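Cap5O (Staphylococcus aureus, PDB 3OJO) acts as a UDP-N-acetylmannosamine dehydrogenase that binds NAD and takes part in the biosynthesis of the capsular polysaccharide. Local coordinates at residues B[88-93]-B[126-131]; B[107-112]-B[138-143]; B[158-163]-B[176-181]. All blocks are in the same frame, centred on the assembly; numbering follows the deposited sequence.

Overall arrangement
All three contacts belong to the NAD-binding Rossmann domain. Interactions 1 and 3 lie in one mixed sheet, are buried and both touch NAD. Interaction 1 joins two parallel strands and the loops that hold the nicotinamide ribose. Interaction 3 joins the next strand, 156-159, to the antiparallel strand 178-182. The two are linked where Val127 O meets His159 ND1. Interaction 2 is only partly buried. It pairs the two helices that follow strands 86-89 and 124-127, and it packs against interaction 1 through Val91 and Thr93. Chemistry changes with place: backbone and ribose hydrogen bonds in interaction 1, apolar side-chain packing in interaction 2, and a buried salt bridge in interaction 3.

Interaction 1. Residues B[88-93]-B[126-131]; sequences IIAVPT and IVESTI. With NAD (nicotinamide-adenine-dinucleotide), chain J.
A Rossmann beta-alpha-beta unit supplies this contact: parallel strands 86-89 and 124-127 lie side by side, and the loops at their C-terminal ends hold NAD. Ile89 N donates to Ile126 O at 2.8 Å, nearly along the C=O axis. Ile89 O in turn accepts Glu128 N at 2.8 Å, again almost head-on. Paired side chains run alongside each other and point the same way. On one face Ile88 CG1 lies 4.0 Å from Ile126 CD1. On the other, Ile89 CD1 meets Val127 CG2 at 4.1 Å. Ile88 CG2 also rests on the extended chain of Glu128, whose OE2 is bonded to Tyr195 OH.

Beyond the strands, Ser129 ties the loops together. Ser129 OG is anti to the carbonyl carbon (chi1 -55°) and donates to Val91 O at 2.8 Å, on a lone pair in the carbonyl plane. Thr93 and Thr130 take hold of the ribose next to the nicotinamide. Thr93 N donates to NAD O3D at 2.8 Å. Thr93 OG1, in the crowded position between backbone N and carbonyl carbon (chi1 60°), is hydrogen-bonded to NAD O2D at 2.5 Å. Thr130 N donates to the same O2D at 2.9 Å. Val91 CG1 touches the adenine ring.

O3D is thus held by one backbone amide, and O2D by an amide and the Thr93 hydroxyl. The Ser129 bond holds together the two loops that present them.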
loop_
_atom_site.group_PDB
_atom_site.type_symbol
_atom_site.label_atom_id
_atom_site.label_comp_id
_atom_site.label_asym_id
_atom_site.label_seq_id
_atom_site.Cartn_x
_atom_site.Cartn_y
_atom_site.Cartn_z
ATOM N N ILE B 88 -33.700 7.107 3.654
ATOM C CA ILE B 88 -32.273 7.181 3.383
ATOM C C ILE B 88 -31.593 7.994 4.493
ATOM O O ILE B 88 -31.892 9.179 4.646
ATOM C CB ILE B 88 -31.936 7.732 1.961
ATOM C CG1 ILE B 88 -32.533 6.839 0.855
ATOM C CG2 ILE B 88 -30.412 7.875 1.807
ATOM C CD1 ILE B 88 -32.383 7.307 -0.535
ATOM N N ILE B 89 -30.668 7.360 5.244
ATOM C CA ILE B 89 -29.887 8.048 6.271
ATOM C C ILE B 89 -28.593 8.531 5.600
ATOM O O ILE B 89 -27.801 7.715 5.105
ATOM C CB ILE B 89 -29.652 7.162 7.516
ATOM C CG1 ILE B 89 -31.001 6.846 8.207
ATOM C CG2 ILE B 89 -28.650 7.805 8.493
ATOM C CD1 ILE B 89 -31.078 5.503 8.871
ATOM N N ALA B 90 -28.414 9.859 5.567
ATOM C CA ALA B 90 -27.269 10.560 4.976
ATOM C C ALA B 90 -26.740 11.620 5.961
ATOM O O ALA B 90 -26.371 12.724 5.554
ATOM C CB ALA B 90 -27.684 11.216 3.672
ATOM N N VAL B 91 -26.711 11.271 7.262
ATOM C CA VAL B 91 -26.222 12.123 8.350
ATOM C C VAL B 91 -24.671 11.992 8.435
ATOM O O VAL B 91 -24.122 11.075 7.809
ATOM C CB VAL B 91 -26.932 11.819 9.705
ATOM C CG1 VAL B 91 -28.447 11.964 9.590
ATOM C CG2 VAL B 91 -26.559 10.437 10.225
ATOM N N PRO B 92 -23.929 12.852 9.175
ATOM C CA PRO B 92 -22.471 12.669 9.220
ATOM C C PRO B 92 -22.003 11.562 10.165
ATOM O O PRO B 92 -22.718 11.144 11.079
ATOM C CB PRO B 92 -21.940 14.047 9.652
ATOM C CG PRO B 92 -23.157 14.884 9.958
ATOM C CD PRO B 92 -24.349 14.003 9.994
ATOM N N THR B 93 -20.800 11.064 9.910
ATOM C CA THR B 93 -20.158 10.048 10.750
ATOM C C THR B 93 -18.861 10.672 11.215
ATOM O O THR B 93 -17.839 10.527 10.549
ATOM C CB THR B 93 -20.021 8.696 10.061
ATOM O OG1 THR B 93 -19.237 8.881 8.908
ATOM C CG2 THR B 93 -21.350 8.113 9.690
ATOM N N ILE B 126 -32.111 2.635 3.833
ATOM C CA ILE B 126 -30.815 2.738 3.173
ATOM C C ILE B 126 -29.939 3.627 4.027
ATOM O O ILE B 126 -30.362 4.712 4.420
ATOM C CB ILE B 126 -30.880 3.236 1.715
ATOM C CG1 ILE B 126 -31.828 2.360 0.860
ATOM C CG2 ILE B 126 -29.460 3.293 1.094
ATOM C CD1 ILE B 126 -32.312 3.032 -0.411
ATOM N N VAL B 127 -28.739 3.143 4.355
ATOM C CA VAL B 127 -27.763 3.926 5.090
ATOM C C VAL B 127 -26.694 4.308 4.063
ATOM O O VAL B 127 -26.015 3.429 3.522
ATOM C CB VAL B 127 -27.238 3.182 6.335
ATOM C CG1 VAL B 127 -26.217 4.021 7.091
ATOM C CG2 VAL B 127 -28.391 2.815 7.260
ATOM N N GLU B 128 -26.658 5.606 3.685
ATOM C CA GLU B 128 -25.701 6.138 2.706
ATOM C C GLU B 128 -24.414 6.645 3.378
ATOM O O GLU B 128 -23.386 6.763 2.723
ATOM C CB GLU B 128 -26.333 7.246 1.863
ATOM C CG GLU B 128 -27.040 6.747 0.616
ATOM C CD GLU B 128 -27.473 7.830 -0.362
ATOM O OE1 GLU B 128 -27.278 9.032 -0.057
ATOM O OE2 GLU B 128 -28.024 7.474 -1.431
ATOM N N SER B 129 -24.480 6.934 4.674
ATOM C CA SER B 129 -23.391 7.407 5.524
ATOM C C SER B 129 -22.309 6.336 5.669
ATOM O O SER B 129 -22.597 5.139 5.565
ATOM C CB SER B 129 -23.940 7.729 6.916
ATOM O OG SER B 129 -25.011 8.652 6.846
ATOM N N THR B 130 -21.084 6.760 5.965
ATOM C CA THR B 130 -19.981 5.827 6.163
ATOM C C THR B 130 -20.193 5.080 7.446
ATOM O O THR B 130 -20.405 5.705 8.486
ATOM C CB THR B 130 -18.639 6.552 6.096
ATOM O OG1 THR B 130 -18.544 7.112 4.783
ATOM C CG2 THR B 130 -17.457 5.614 6.355
ATOM N N ILE B 131 -20.192 3.744 7.382
ATOM C CA ILE B 131 -20.398 2.939 8.580
ATOM C C ILE B 131 -19.331 1.887 8.765
ATOM O O ILE B 131 -18.835 1.332 7.775
ATOM C CB ILE B 131 -21.839 2.390 8.690
ATOM C CG1 ILE B 131 -22.184 1.464 7.519
ATOM C CG2 ILE B 131 -22.864 3.526 8.903
ATOM C CD1 ILE B 131 -23.556 0.947 7.526
HETATM P PA NAD J . -22.873 17.223 6.099
HETATM O O1A NAD J . -22.355 17.689 7.402
HETATM O O2A NAD J . -22.620 18.205 5.025
HETATM O O5B NAD J . -24.454 16.964 6.240
HETATM C C5B NAD J . -25.002 16.303 7.349
HETATM C C4B NAD J . -26.351 16.924 7.623
HETATM O O4B NAD J . -27.131 16.028 8.386
HETATM C C3B NAD J . -26.260 18.248 8.394
HETATM O O3B NAD J . -27.107 19.210 7.775
HETATM C C2B NAD J . -26.853 17.886 9.750
HETATM O O2B NAD J . -27.504 18.964 10.391
HETATM C C1B NAD J . -27.810 16.760 9.398
HETATM N N9A NAD J . -28.071 15.901 10.563
HETATM C C8A NAD J . -27.150 15.510 11.509
HETATM N N7A NAD J . -27.740 14.635 12.354
HETATM C C5A NAD J . -29.026 14.476 11.957
HETATM C C6A NAD J . -30.073 13.714 12.479
HETATM N N6A NAD J . -29.844 12.969 13.566
HETATM N N1A NAD J . -31.316 13.742 11.851
HETATM C C2A NAD J . -31.512 14.507 10.712
HETATM N N3A NAD J . -30.473 15.262 10.204
HETATM C C4A NAD J . -29.250 15.247 10.816
HETATM O O3 NAD J . -22.233 15.770 5.781
HETATM P PN NAD J . -22.133 15.141 4.307
HETATM O O1N NAD J . -20.918 15.701 3.663
HETATM O O2N NAD J . -23.453 15.237 3.634
HETATM O O5D NAD J . -21.805 13.618 4.603
HETATM C C5D NAD J . -22.492 12.893 5.590
HETATM C C4D NAD J . -21.767 11.564 5.776
HETATM O O4D NAD J . -21.766 10.832 4.560
HETATM C C3D NAD J . -20.278 11.703 6.093
HETATM O O3D NAD J . -19.948 12.098 7.411
HETATM C C2D NAD J . -19.818 10.303 5.769
HETATM O O2D NAD J . -20.373 9.420 6.708
HETATM C C1D NAD J . -20.584 10.047 4.481
HETATM N N1N NAD J . -19.692 10.423 3.360
HETATM C C2N NAD J . -19.738 11.666 2.769
HETATM C C3N NAD J . -18.843 11.978 1.733
HETATM C C7N NAD J . -19.138 13.115 0.795
HETATM O O7N NAD J . -18.975 12.882 -0.591
HETATM N N7N NAD J . -19.511 14.306 1.281
HETATM C C4N NAD J . -17.887 11.035 1.332
HETATM C C5N NAD J . -17.819 9.792 1.959
HETATM C C6N NAD J . -18.725 9.514 2.985
#

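Interaction 2. Residues B[107-112]-B[138-143]; sequences LVMRAL and DFVKPV
Met109 and Leu112 reach out from helix 106-115 and meet Val140 of helix 135-145 with their methyl ends. The two short segments run nearly parallel, 14° apart, and their axes come no closer than 11.4 Å. At this spacing the side chains carry the contact and the backbones stay apart.

Met109 starts along the side of its helix and then turns. CG lies anti to the carbonyl carbon, and the chain bends at chi2 (-52°) and again at chi3. These bends bring CE, not SD, to the other helix. Met109 CE sits 3.8 Å from Val140 CG2, and the two side chains cross obliquely. Met109 CE also approaches Phe139 CB at 4.1 Å. There the side chains cross at about a right angle, and the phenyl ring leads away from helix 106-115.

Leu112 points at the partner helix from the start. Its CG is anti to the backbone N (chi1 -174°). The side chains of Leu112 and Val140 cross obliquely, with Leu112 CD2 3.9 Å from Val140 CG1 and 4.1 Å from Val143 CG1. The two branches of Val140 thus have separate partners: CG2 takes Met109 and CG1 takes Leu112.

Both helices pack on the same face of the Rossmann sheet. Val108 and Ala111 lie on Ile89, and Val140 lies on Leu157. Segment 138-143 has a pi-type turn at 138-140 and a kink at Pro142, whose N has no hydrogen to donate to the turn before.

The contact is purely apolar and mostly methyl. Side-chain fit and the sheet beneath probably decide how the helices lie.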
loop_
_atom_site.group_PDB
_atom_site.type_symbol
_atom_site.label_atom_id
_atom_site.label_comp_id
_atom_site.label_asym_id
_atom_site.label_seq_id
_atom_site.Cartn_x
_atom_site.Cartn_y
_atom_site.Cartn_z
ATOM N N LEU B 107 -24.691 9.504 15.134
ATOM C CA LEU B 107 -25.694 10.310 14.423
ATOM C C LEU B 107 -26.586 9.439 13.551
ATOM O O LEU B 107 -27.764 9.749 13.374
ATOM C CB LEU B 107 -25.099 11.496 13.645
ATOM C CG LEU B 107 -24.024 12.358 14.350
ATOM C CD1 LEU B 107 -23.687 13.558 13.522
ATOM C CD2 LEU B 107 -24.488 12.867 15.675
ATOM N N VAL B 108 -26.028 8.323 13.053
ATOM C CA VAL B 108 -26.733 7.307 12.264
ATOM C C VAL B 108 -27.757 6.566 13.158
ATOM O O VAL B 108 -28.850 6.251 12.714
ATOM C CB VAL B 108 -25.731 6.319 11.616
ATOM C CG1 VAL B 108 -26.454 5.299 10.748
ATOM C CG2 VAL B 108 -24.680 7.056 10.813
ATOM N N MET B 109 -27.383 6.274 14.396
ATOM C CA MET B 109 -28.245 5.591 15.343
ATOM C C MET B 109 -29.330 6.540 15.874
ATOM O O MET B 109 -30.493 6.146 15.960
ATOM C CB MET B 109 -27.428 4.891 16.431
ATOM C CG MET B 109 -26.544 3.754 15.896
ATOM S SD MET B 109 -27.415 2.542 14.870
ATOM C CE MET B 109 -26.320 2.345 13.651
ATOM N N ARG B 110 -28.974 7.819 16.110
ATOM C CA ARG B 110 -29.934 8.860 16.498
ATOM C C ARG B 110 -30.945 9.035 15.367
ATOM O O ARG B 110 -32.141 9.066 15.636
ATOM C CB ARG B 110 -29.206 10.186 16.750
ATOM C CG ARG B 110 -29.260 10.659 18.178
ATOM C CD ARG B 110 -28.306 11.817 18.424
ATOM N NE ARG B 110 -26.999 11.360 18.904
ATOM C CZ ARG B 110 -25.918 12.130 18.990
ATOM N NH1 ARG B 110 -25.966 13.400 18.610
ATOM N NH2 ARG B 110 -24.775 11.631 19.444
ATOM N N ALA B 111 -30.453 9.102 14.096
ATOM C CA ALA B 111 -31.265 9.205 12.891
ATOM C C ALA B 111 -32.130 7.962 12.699
ATOM O O ALA B 111 -33.249 8.080 12.195
ATOM C CB ALA B 111 -30.385 9.416 11.672
ATOM N N LEU B 112 -31.613 6.765 13.088
ATOM C CA LEU B 112 -32.386 5.528 13.012
ATOM C C LEU B 112 -33.569 5.597 13.988
ATOM O O LEU B 112 -34.688 5.266 13.590
ATOM C CB LEU B 112 -31.528 4.266 13.222
ATOM C CG LEU B 112 -32.239 2.890 13.006
ATOM C CD1 LEU B 112 -32.793 2.729 11.581
ATOM C CD2 LEU B 112 -31.326 1.725 13.371
ATOM N N ASP B 138 -25.106 -6.026 13.096
ATOM C CA ASP B 138 -25.022 -6.043 14.563
ATOM C C ASP B 138 -25.639 -4.866 15.312
ATOM O O ASP B 138 -25.814 -4.963 16.534
ATOM C CB ASP B 138 -23.559 -6.241 15.027
ATOM C CG ASP B 138 -22.847 -7.489 14.542
ATOM O OD1 ASP B 138 -23.514 -8.362 13.923
ATOM O OD2 ASP B 138 -21.621 -7.601 14.787
ATOM N N PHE B 139 -25.935 -3.752 14.610
ATOM C CA PHE B 139 -26.465 -2.540 15.238
ATOM C C PHE B 139 -27.809 -2.104 14.682
ATOM O O PHE B 139 -28.688 -1.744 15.466
ATOM C CB PHE B 139 -25.457 -1.384 15.151
ATOM C CG PHE B 139 -24.191 -1.532 15.965
ATOM C CD1 PHE B 139 -23.192 -2.419 15.577
ATOM C CD2 PHE B 139 -23.957 -0.717 17.071
ATOM C CE1 PHE B 139 -22.013 -2.536 16.313
ATOM C CE2 PHE B 139 -22.770 -0.825 17.802
ATOM C CZ PHE B 139 -21.806 -1.734 17.418
ATOM N N VAL B 140 -27.973 -2.107 13.348
ATOM C CA VAL B 140 -29.224 -1.689 12.706
ATOM C C VAL B 140 -30.266 -2.811 12.828
ATOM O O VAL B 140 -31.341 -2.574 13.386
ATOM C CB VAL B 140 -29.014 -1.146 11.251
ATOM C CG1 VAL B 140 -30.333 -0.767 10.592
ATOM C CG2 VAL B 140 -28.069 0.050 11.247
ATOM N N LYS B 141 -29.915 -4.033 12.376
ATOM C CA LYS B 141 -30.759 -5.235 12.410
ATOM C C LYS B 141 -31.365 -5.543 13.816
ATOM O O LYS B 141 -32.594 -5.620 13.897
ATOM C CB LYS B 141 -30.011 -6.428 11.792
ATOM C CG LYS B 141 -30.797 -7.705 11.581
ATOM C CD LYS B 141 -29.848 -8.791 11.096
ATOM C CE LYS B 141 -30.309 -10.174 11.452
ATOM N NZ LYS B 141 -29.219 -11.161 11.271
ATOM N N PRO B 142 -30.577 -5.616 14.929
ATOM C CA PRO B 142 -31.180 -5.865 16.261
ATOM C C PRO B 142 -32.213 -4.846 16.735
ATOM O O PRO B 142 -33.170 -5.219 17.412
ATOM C CB PRO B 142 -29.977 -5.851 17.196
ATOM C CG PRO B 142 -28.849 -6.246 16.329
ATOM C CD PRO B 142 -29.109 -5.547 15.038
ATOM N N VAL B 143 -32.015 -3.569 16.394
ATOM C CA VAL B 143 -32.918 -2.473 16.744
ATOM C C VAL B 143 -34.262 -2.670 16.016
ATOM O O VAL B 143 -35.324 -2.536 16.629
ATOM C CB VAL B 143 -32.260 -1.095 16.451
ATOM C CG1 VAL B 143 -33.264 0.050 16.541
ATOM C CG2 VAL B 143 -31.085 -0.846 17.390
#

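Interaction 3. Residues B[158-163]-B[176-181]; sequences VHCPER and NNRIIG. With PDC (pyridine-2,6-dicarboxylic acid), chain K; PDC (pyridine-2,6-dicarboxylic acid), chain L; NAD (nicotinamide-adenine-dinucleotide), chain J.
Arg178 and Glu162 meet almost perpendicular, the carboxylate and guanidinium planes 84° apart. Glu162 leaves with CG anti to the backbone N and bends at chi2 (63°) toward Arg178. Arg178 bends at chi3 (-95°) and grips OE1 end-on with two nitrogens. Arg178 NH1 donates to Glu162 OE1 at 2.8 Å, from above the carboxylate plane. Arg178 NH2 donates to the same OE1 at 3.0 Å, on its syn lone pair. Cys160 SG, anti to its backbone N, accepts Arg178 NH1 at 3.4 Å in the guanidinium plane.

Strand 178-182 runs antiparallel to strand 156-159 in the Rossmann sheet; the salt bridge joins Arg178, at its start, to the loop after strand 156-159. In the hydrogen-bonded pair, His159 N donates to Gly181 O at 2.8 Å, and Gly181 N to His159 O at 2.9 Å. His159 ND1 is bonded to Val127 O. The side chains of Val158 and Ile180 cross obliquely, with Val158 CG1 3.9 Å from Ile180 CG2.

Arg163 turns at chi3 toward two pyridine dicarboxylates. Arg163 NH1 donates to O3 of the chain L molecule at 2.9 Å and forms a salt bridge with Glu218. Glu128 OE2 near Glu162 OE1 may favour a proton on one.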
loop_
_atom_site.group_PDB
_atom_site.type_symbol
_atom_site.label_atom_id
_atom_site.label_comp_id
_atom_site.label_asym_id
_atom_site.label_seq_id
_atom_site.Cartn_x
_atom_site.Cartn_y
_atom_site.Cartn_z
ATOM N N VAL B 158 -30.494 -1.842 3.487
ATOM C CA VAL B 158 -29.455 -1.623 2.471
ATOM C C VAL B 158 -28.394 -0.617 2.964
ATOM O O VAL B 158 -28.746 0.437 3.491
ATOM C CB VAL B 158 -30.055 -1.097 1.131
ATOM C CG1 VAL B 158 -28.976 -0.915 0.051
ATOM C CG2 VAL B 158 -31.195 -1.970 0.624
ATOM N N HIS B 159 -27.104 -0.933 2.753
ATOM C CA HIS B 159 -26.009 -0.002 2.926
ATOM C C HIS B 159 -25.548 0.284 1.522
ATOM O O HIS B 159 -25.104 -0.625 0.823
ATOM C CB HIS B 159 -24.829 -0.539 3.750
ATOM C CG HIS B 159 -23.666 0.432 3.824
ATOM N ND1 HIS B 159 -23.845 1.757 4.206
ATOM C CD2 HIS B 159 -22.348 0.236 3.569
ATOM C CE1 HIS B 159 -22.650 2.316 4.138
ATOM N NE2 HIS B 159 -21.718 1.438 3.774
ATOM N N CYS B 160 -25.730 1.518 1.072
ATOM C CA CYS B 160 -25.212 1.952 -0.206
ATOM C C CYS B 160 -24.321 3.169 0.071
ATOM O O CYS B 160 -24.823 4.261 0.320
ATOM C CB CYS B 160 -26.304 2.263 -1.220
ATOM S SG CYS B 160 -25.659 3.023 -2.731
ATOM N N PRO B 161 -22.994 2.979 0.109
ATOM C CA PRO B 161 -22.099 4.099 0.412
ATOM C C PRO B 161 -22.130 5.206 -0.629
ATOM O O PRO B 161 -21.929 4.994 -1.825
ATOM C CB PRO B 161 -20.711 3.453 0.543
ATOM C CG PRO B 161 -20.927 2.010 0.515
ATOM C CD PRO B 161 -22.237 1.741 -0.141
ATOM N N GLU B 162 -22.429 6.394 -0.141
ATOM C CA GLU B 162 -22.534 7.558 -0.988
ATOM C C GLU B 162 -21.287 8.428 -0.931
ATOM O O GLU B 162 -20.801 8.781 0.150
ATOM C CB GLU B 162 -23.830 8.335 -0.698
ATOM C CG GLU B 162 -24.270 9.255 -1.815
ATOM C CD GLU B 162 -24.630 8.579 -3.113
ATOM O OE1 GLU B 162 -25.843 8.471 -3.404
ATOM O OE2 GLU B 162 -23.699 8.242 -3.882
ATOM N N ARG B 163 -20.761 8.744 -2.109
ATOM C CA ARG B 163 -19.569 9.558 -2.254
ATOM C C ARG B 163 -19.823 10.481 -3.421
ATOM O O ARG B 163 -20.025 10.010 -4.545
ATOM C CB ARG B 163 -18.347 8.657 -2.475
ATOM C CG ARG B 163 -17.027 9.412 -2.524
ATOM C CD ARG B 163 -15.830 8.478 -2.554
ATOM N NE ARG B 163 -15.900 7.509 -3.650
ATOM C CZ ARG B 163 -15.360 6.295 -3.619
ATOM N NH1 ARG B 163 -14.685 5.887 -2.547
ATOM N NH2 ARG B 163 -15.484 5.481 -4.659
ATOM N N ASN B 176 -22.171 7.189 -11.726
ATOM C CA ASN B 176 -21.267 6.368 -10.933
ATOM C C ASN B 176 -21.825 4.980 -10.714
ATOM O O ASN B 176 -23.031 4.820 -10.501
ATOM C CB ASN B 176 -21.038 6.987 -9.543
ATOM C CG ASN B 176 -19.879 7.929 -9.413
ATOM O OD1 ASN B 176 -19.307 8.416 -10.395
ATOM N ND2 ASN B 176 -19.511 8.206 -8.171
ATOM N N ASN B 177 -20.920 3.990 -10.669
ATOM C CA ASN B 177 -21.235 2.618 -10.310
ATOM C C ASN B 177 -21.541 2.641 -8.816
ATOM O O ASN B 177 -20.962 3.424 -8.063
ATOM C CB ASN B 177 -20.086 1.676 -10.624
ATOM C CG ASN B 177 -19.791 1.505 -12.089
ATOM O OD1 ASN B 177 -20.504 1.986 -12.972
ATOM N ND2 ASN B 177 -18.733 0.780 -12.383
ATOM N N ARG B 178 -22.498 1.842 -8.406
ATOM C CA ARG B 178 -23.010 1.877 -7.066
ATOM C C ARG B 178 -22.958 0.518 -6.409
ATOM O O ARG B 178 -23.324 -0.478 -7.032
ATOM C CB ARG B 178 -24.457 2.356 -7.179
ATOM C CG ARG B 178 -24.954 3.095 -5.976
ATOM C CD ARG B 178 -26.275 3.769 -6.260
ATOM N NE ARG B 178 -26.088 5.163 -6.664
ATOM C CZ ARG B 178 -25.948 6.170 -5.812
ATOM N NH1 ARG B 178 -25.940 5.945 -4.503
ATOM N NH2 ARG B 178 -25.803 7.410 -6.261
ATOM N N ILE B 179 -22.547 0.482 -5.139
ATOM C CA ILE B 179 -22.525 -0.734 -4.353
ATOM C C ILE B 179 -23.848 -0.816 -3.564
ATOM O O ILE B 179 -24.182 0.111 -2.822
ATOM C CB ILE B 179 -21.266 -0.802 -3.443
ATOM C CG1 ILE B 179 -19.974 -0.890 -4.286
ATOM C CG2 ILE B 179 -21.368 -1.952 -2.436
ATOM C CD1 ILE B 179 -18.735 -0.715 -3.538
ATOM N N ILE B 180 -24.607 -1.925 -3.756
ATOM C CA ILE B 180 -25.865 -2.179 -3.059
ATOM C C ILE B 180 -25.570 -3.333 -2.114
ATOM O O ILE B 180 -25.474 -4.477 -2.567
ATOM C CB ILE B 180 -27.057 -2.507 -4.034
ATOM C CG1 ILE B 180 -27.188 -1.516 -5.248
ATOM C CG2 ILE B 180 -28.390 -2.747 -3.285
ATOM C CD1 ILE B 180 -27.602 -0.098 -4.963
ATOM N N GLY B 181 -25.386 -3.014 -0.829
ATOM C CA GLY B 181 -25.107 -3.985 0.217
ATOM C C GLY B 181 -26.333 -4.295 1.050
ATOM O O GLY B 181 -26.622 -3.582 2.015
HETATM N N1 PDC K . -13.204 11.287 -3.960
HETATM C C2 PDC K . -13.623 10.327 -4.810
HETATM C C3 PDC K . -14.926 10.296 -5.355
HETATM C C4 PDC K . -15.776 11.346 -5.034
HETATM C C5 PDC K . -15.323 12.330 -4.133
HETATM C C6 PDC K . -14.026 12.269 -3.615
HETATM C C7 PDC K . -12.707 9.272 -5.166
HETATM O O1 PDC K . -11.577 9.342 -4.647
HETATM O O2 PDC K . -13.188 8.312 -6.040
HETATM C C8 PDC K . -13.562 13.296 -2.683
HETATM O O3 PDC K . -14.261 14.211 -2.326
HETATM O O4 PDC K . -12.344 13.222 -2.199
HETATM N N1 PDC L . -10.314 7.903 -2.428
HETATM C C2 PDC L . -9.097 7.529 -2.838
HETATM C C3 PDC L . -8.594 6.333 -2.330
HETATM C C4 PDC L . -9.399 5.655 -1.377
HETATM C C5 PDC L . -10.670 6.132 -1.012
HETATM C C6 PDC L . -11.097 7.288 -1.598
HETATM C C7 PDC L . -8.427 8.428 -3.831
HETATM O O1 PDC L . -7.333 8.155 -4.288
HETATM O O2 PDC L . -9.098 9.559 -4.218
HETATM C C8 PDC L . -12.399 7.946 -1.383
HETATM O O3 PDC L . -13.266 7.470 -0.648
HETATM O O4 PDC L . -12.623 9.099 -2.052
HETATM P PA NAD J . -22.873 17.223 6.099
HETATM O O1A NAD J . -22.355 17.689 7.402
HETATM O O2A NAD J . -22.620 18.205 5.025
HETATM O O5B NAD J . -24.454 16.964 6.240
HETATM C C5B NAD J . -25.002 16.303 7.349
HETATM C C4B NAD J . -26.351 16.924 7.623
HETATM O O4B NAD J . -27.131 16.028 8.386
HETATM C C3B NAD J . -26.260 18.248 8.394
HETATM O O3B NAD J . -27.107 19.210 7.775
HETATM C C2B NAD J . -26.853 17.886 9.750
HETATM O O2B NAD J . -27.504 18.964 10.391
HETATM C C1B NAD J . -27.810 16.760 9.398
HETATM N N9A NAD J . -28.071 15.901 10.563
HETATM C C8A NAD J . -27.150 15.510 11.509
HETATM N N7A NAD J . -27.740 14.635 12.354
HETATM C C5A NAD J . -29.026 14.476 11.957
HETATM C C6A NAD J . -30.073 13.714 12.479
HETATM N N6A NAD J . -29.844 12.969 13.566
HETATM N N1A NAD J . -31.316 13.742 11.851
HETATM C C2A NAD J . -31.512 14.507 10.712
HETATM N N3A NAD J . -30.473 15.262 10.204
HETATM C C4A NAD J . -29.250 15.247 10.816
HETATM O O3 NAD J . -22.233 15.770 5.781
HETATM P PN NAD J . -22.133 15.141 4.307
HETATM O O1N NAD J . -20.918 15.701 3.663
HETATM O O2N NAD J . -23.453 15.237 3.634
HETATM O O5D NAD J . -21.805 13.618 4.603
HETATM C C5D NAD J . -22.492 12.893 5.590
HETATM C C4D NAD J . -21.767 11.564 5.776
HETATM O O4D NAD J . -21.766 10.832 4.560
HETATM C C3D NAD J . -20.278 11.703 6.093
HETATM O O3D NAD J . -19.948 12.098 7.411
HETATM C C2D NAD J . -19.818 10.303 5.769
HETATM O O2D NAD J . -20.373 9.420 6.708
HETATM C C1D NAD J . -20.584 10.047 4.481
HETATM N N1N NAD J . -19.692 10.423 3.360
HETATM C C2N NAD J . -19.738 11.666 2.769
HETATM C C3N NAD J . -18.843 11.978 1.733
HETATM C C7N NAD J . -19.138 13.115 0.795
HETATM O O7N NAD J . -18.975 12.882 -0.591
HETATM N N7N NAD J . -19.511 14.306 1.281
HETATM C C4N NAD J . -17.887 11.035 1.332
HETATM C C5N NAD J . -17.819 9.792 1.959
HETATM C C6N NAD J . -18.725 9.514 2.985
#